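Local coordinates for dephospho-CoA kinase (PDB 4TTQ) that catalyses the last step of coenzyme A biosynthesis, transferring a phosphate from ATP to the 3'-hydroxyl of dephospho-CoA, at the adenosine-5'-triphosphate site. Residues are numbered along the deposited sequence; one frame, centred on the assembly and turned at random.

The adenosine-5'-triphosphate site. Residues 24-31, 154, 157-158, 189, 191-193, 196. With ATP (adenosine-5'-triphosphate), chain B.
The triphosphate of ATP lies in the P-loop (Walker A motif) that joins strand 18-23 to helix 29-38, while the adenine is clamped between Arg154 and Leu193. Main-chain amides supply much of the phosphate grip: Ala26 N binds the gamma-phosphate O2G, and Gly28 N and Ser30 N bind the beta-phosphate oxygens O1B and O2B, the latter nearly straight and 2.8 Å long. Lys29 runs alongside the beta-phosphate, CG 3.4 Å from ATP O2B, then bends at its last torsion (-67°) so that NZ makes a salt bridge of 3.2 Å with O3G of the gamma-phosphate. The start of helix 29-38 also faces the phosphates, and its dipole may help offset their charge. Thr31 holds the alpha-phosphate O2A twice, through its backbone N and through OG1 at 2.6 Å; its chi1 of -54° sets OG1 beside that N.

The adenine is also closely held. Asn189, with CG anti to the backbone N (chi1 -178°), reads the Hoogsteen edge: the adenine N6 of ATP meets a lone pair of OD1 at 2.8 Å, and ND2 gives an almost straight bond to N7. The same ND2 also donates to Ser27 O, fixing the amide's rotation and tying base recognition to the P-loop. Ser191 O takes a second bond from N6, and together with the Asn189 pair this would favour adenine. Leu193 lays CD2 on one face of the base, 3.6 Å from ATP C5; on the other, the Arg154 guanidinium makes a cation-pi contact through NH1, held there because NE and NH2 both grip Ala26 O side-on, in the guanidinium plane.

The looser side is at the Lys157 and Arg158 end of helix 148-159, where both side chains are poorly ordered. Lys157 CE comes no nearer than 4.1 Å to the ribose C4', and Arg158 lies over the ribose-phosphate end of ATP, one guanidinium face towards the bridging oxygen O3B. The site thus holds the phosphate donor for phosphorylation of dephospho-CoA.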
loop_
_atom_site.group_PDB
_atom_site.type_symbol
_atom_site.label_atom_id
_atom_site.label_comp_id
_atom_site.label_asym_id
_atom_site.label_seq_id
_atom_site.Cartn_x
_atom_site.Cartn_y
_atom_site.Cartn_z
ATOM N N ASN A 24 5.892 -1.028 5.621
ATOM C CA ASN A 24 5.623 -0.250 6.820
ATOM C C ASN A 24 5.966 1.179 6.425
ATOM O O ASN A 24 6.361 1.442 5.279
ATOM C CB ASN A 24 6.361 -0.795 8.101
ATOM C CG ASN A 24 7.893 -0.851 7.993
ATOM O OD1 ASN A 24 8.508 -0.549 6.974
ATOM N ND2 ASN A 24 8.515 -1.235 9.093
ATOM N N ILE A 25 5.738 2.118 7.327
ATOM C CA ILE A 25 5.772 3.516 6.944
ATOM C C ILE A 25 7.185 3.882 6.541
ATOM O O ILE A 25 8.135 3.395 7.135
ATOM C CB ILE A 25 5.257 4.438 8.101
ATOM C CG1 ILE A 25 5.217 5.896 7.629
ATOM C CG2 ILE A 25 6.099 4.251 9.389
ATOM C CD1 ILE A 25 4.470 6.817 8.568
ATOM N N ALA A 26 7.323 4.704 5.503
ATOM C CA ALA A 26 8.638 5.167 5.097
ATOM C C ALA A 26 9.629 4.015 4.899
ATOM O O ALA A 26 10.811 4.167 5.160
ATOM C CB ALA A 26 9.173 6.118 6.130
ATOM N N SER A 27 9.142 2.861 4.462
ATOM C CA SER A 27 9.997 1.695 4.198
ATOM C C SER A 27 10.670 1.737 2.844
ATOM O O SER A 27 11.678 1.071 2.619
ATOM C CB SER A 27 9.163 0.438 4.257
ATOM O OG SER A 27 8.195 0.452 3.215
ATOM N N GLY A 28 10.055 2.470 1.922
ATOM C CA GLY A 28 10.590 2.634 0.595
ATOM C C GLY A 28 9.744 1.953 -0.468
ATOM O O GLY A 28 10.242 1.691 -1.573
ATOM N N LYS A 29 8.474 1.677 -0.169
ATOM C CA LYS A 29 7.787 0.712 -0.992
ATOM C C LYS A 29 7.424 1.335 -2.317
ATOM O O LYS A 29 7.415 0.659 -3.334
ATOM C CB LYS A 29 6.577 0.117 -0.282
ATOM C CG LYS A 29 5.472 0.990 -0.050
ATOM C CD LYS A 29 4.210 0.177 0.239
ATOM C CE LYS A 29 3.066 1.107 0.760
ATOM N NZ LYS A 29 3.410 1.680 2.129
ATOM N N SER A 30 7.182 2.631 -2.320
ATOM C CA SER A 30 6.961 3.307 -3.567
ATOM C C SER A 30 8.128 3.142 -4.516
ATOM O O SER A 30 7.938 2.996 -5.711
ATOM C CB SER A 30 6.700 4.786 -3.328
ATOM O OG SER A 30 5.318 4.966 -3.125
ATOM N N THR A 31 9.336 3.207 -3.984
ATOM C CA THR A 31 10.520 3.092 -4.810
ATOM C C THR A 31 10.611 1.671 -5.334
ATOM O O THR A 31 11.038 1.429 -6.461
ATOM C CB THR A 31 11.758 3.467 -4.011
ATOM O OG1 THR A 31 11.546 4.763 -3.439
ATOM C CG2 THR A 31 12.988 3.493 -4.884
ATOM N N ARG A 154 13.623 9.416 7.318
ATOM C CA ARG A 154 12.685 9.614 6.240
ATOM C C ARG A 154 11.494 10.440 6.730
ATOM O O ARG A 154 11.070 11.380 6.071
ATOM C CB ARG A 154 12.241 8.258 5.683
ATOM C CG ARG A 154 12.049 8.216 4.171
ATOM C CD ARG A 154 13.123 7.358 3.486
ATOM N NE ARG A 154 12.969 5.935 3.793
ATOM C CZ ARG A 154 13.939 5.041 3.719
ATOM N NH1 ARG A 154 15.155 5.399 3.323
ATOM N NH2 ARG A 154 13.683 3.781 4.011
ATOM N N LYS A 157 12.392 14.168 7.163
ATOM C CA LYS A 157 12.501 14.944 5.911
ATOM C C LYS A 157 11.128 15.245 5.309
ATOM O O LYS A 157 10.944 16.243 4.613
ATOM C CB LYS A 157 13.348 14.204 4.878
ATOM C CG LYS A 157 12.716 12.898 4.401
ATOM C CD LYS A 157 13.326 12.293 3.136
ATOM C CE LYS A 157 12.313 11.402 2.438
ATOM N NZ LYS A 157 11.240 12.175 1.812
ATOM N N ARG A 158 10.172 14.368 5.594
ATOM C CA ARG A 158 8.853 14.394 4.962
ATOM C C ARG A 158 7.790 15.078 5.811
ATOM O O ARG A 158 6.814 15.591 5.287
ATOM C CB ARG A 158 8.401 12.961 4.673
ATOM C CG ARG A 158 7.245 12.831 3.711
ATOM C CD ARG A 158 6.858 11.366 3.543
ATOM N NE ARG A 158 6.823 10.951 2.134
ATOM C CZ ARG A 158 7.637 10.058 1.561
ATOM N NH1 ARG A 158 8.595 9.436 2.253
ATOM N NH2 ARG A 158 7.483 9.777 0.271
ATOM N N ASN A 189 14.970 -3.052 3.488
ATOM C CA ASN A 189 15.523 -1.914 2.788
ATOM C C ASN A 189 16.460 -1.185 3.680
ATOM O O ASN A 189 16.071 -0.220 4.347
ATOM C CB ASN A 189 14.423 -0.979 2.305
ATOM C CG ASN A 189 14.967 0.205 1.524
ATOM O OD1 ASN A 189 16.083 0.163 1.034
ATOM N ND2 ASN A 189 14.167 1.272 1.400
ATOM N N SER A 191 20.186 -0.746 2.949
ATOM C CA SER A 191 21.399 -0.108 2.413
ATOM C C SER A 191 20.910 1.039 1.528
ATOM O O SER A 191 20.053 1.781 1.950
ATOM C CB SER A 191 22.292 -1.101 1.644
ATOM O OG SER A 191 22.122 -2.430 2.112
ATOM N N GLY A 192 21.444 1.179 0.319
ATOM C CA GLY A 192 21.073 2.269 -0.559
ATOM C C GLY A 192 20.101 1.850 -1.651
ATOM O O GLY A 192 19.644 0.716 -1.710
ATOM N N LEU A 193 19.789 2.792 -2.517
ATOM C CA LEU A 193 18.909 2.532 -3.638
ATOM C C LEU A 193 19.452 1.426 -4.490
ATOM O O LEU A 193 18.714 0.616 -5.032
ATOM C CB LEU A 193 18.741 3.794 -4.469
ATOM C CG LEU A 193 17.867 4.807 -3.765
ATOM C CD1 LEU A 193 17.881 6.092 -4.559
ATOM C CD2 LEU A 193 16.434 4.303 -3.626
ATOM N N LEU A 196 18.739 -1.790 -3.136
ATOM C CA LEU A 196 17.311 -1.973 -3.208
ATOM C C LEU A 196 16.924 -2.505 -4.605
ATOM O O LEU A 196 16.192 -3.491 -4.744
ATOM C CB LEU A 196 16.620 -0.674 -2.887
ATOM C CG LEU A 196 15.114 -0.783 -2.876
ATOM C CD1 LEU A 196 14.693 -1.730 -1.770
ATOM C CD2 LEU A 196 14.487 0.579 -2.692
HETATM P PG ATP B . 5.160 5.795 2.553
HETATM O O1G ATP B . 3.829 6.313 2.018
HETATM O O2G ATP B . 5.762 6.442 3.790
HETATM O O3G ATP B . 5.261 4.270 2.584
HETATM P PB ATP B . 7.322 5.138 0.817
HETATM O O1B ATP B . 8.082 4.571 1.957
HETATM O O2B ATP B . 6.611 4.153 -0.061
HETATM O O3B ATP B . 6.251 6.210 1.437
HETATM P PA ATP B . 9.621 5.943 -0.537
HETATM O O1A ATP B . 10.084 5.770 0.887
HETATM O O2A ATP B . 9.666 4.911 -1.648
HETATM O O3A ATP B . 8.083 6.150 -0.209
HETATM O "O5'" ATP B . 10.429 7.283 -0.939
HETATM C "C5'" ATP B . 11.171 8.017 0.063
HETATM C "C4'" ATP B . 12.476 8.585 -0.473
HETATM O "O4'" ATP B . 13.494 7.756 0.098
HETATM C "C3'" ATP B . 12.713 8.592 -1.997
HETATM O "O3'" ATP B . 13.360 9.815 -2.385
HETATM C "C2'" ATP B . 13.620 7.400 -2.239
HETATM O "O2'" ATP B . 14.438 7.475 -3.407
HETATM C "C1'" ATP B . 14.410 7.403 -0.938
HETATM N N9 ATP B . 14.935 6.086 -0.621
HETATM C C8 ATP B . 14.217 4.953 -0.569
HETATM N N7 ATP B . 15.003 3.909 -0.241
HETATM C C5 ATP B . 16.239 4.417 -0.075
HETATM C C6 ATP B . 17.532 3.844 0.284
HETATM N N6 ATP B . 17.481 2.501 0.494
HETATM N N1 ATP B . 18.601 4.675 0.362
HETATM C C2 ATP B . 18.490 5.993 0.109
HETATM N N3 ATP B . 17.327 6.582 -0.221
HETATM C C4 ATP B . 16.198 5.851 -0.327
#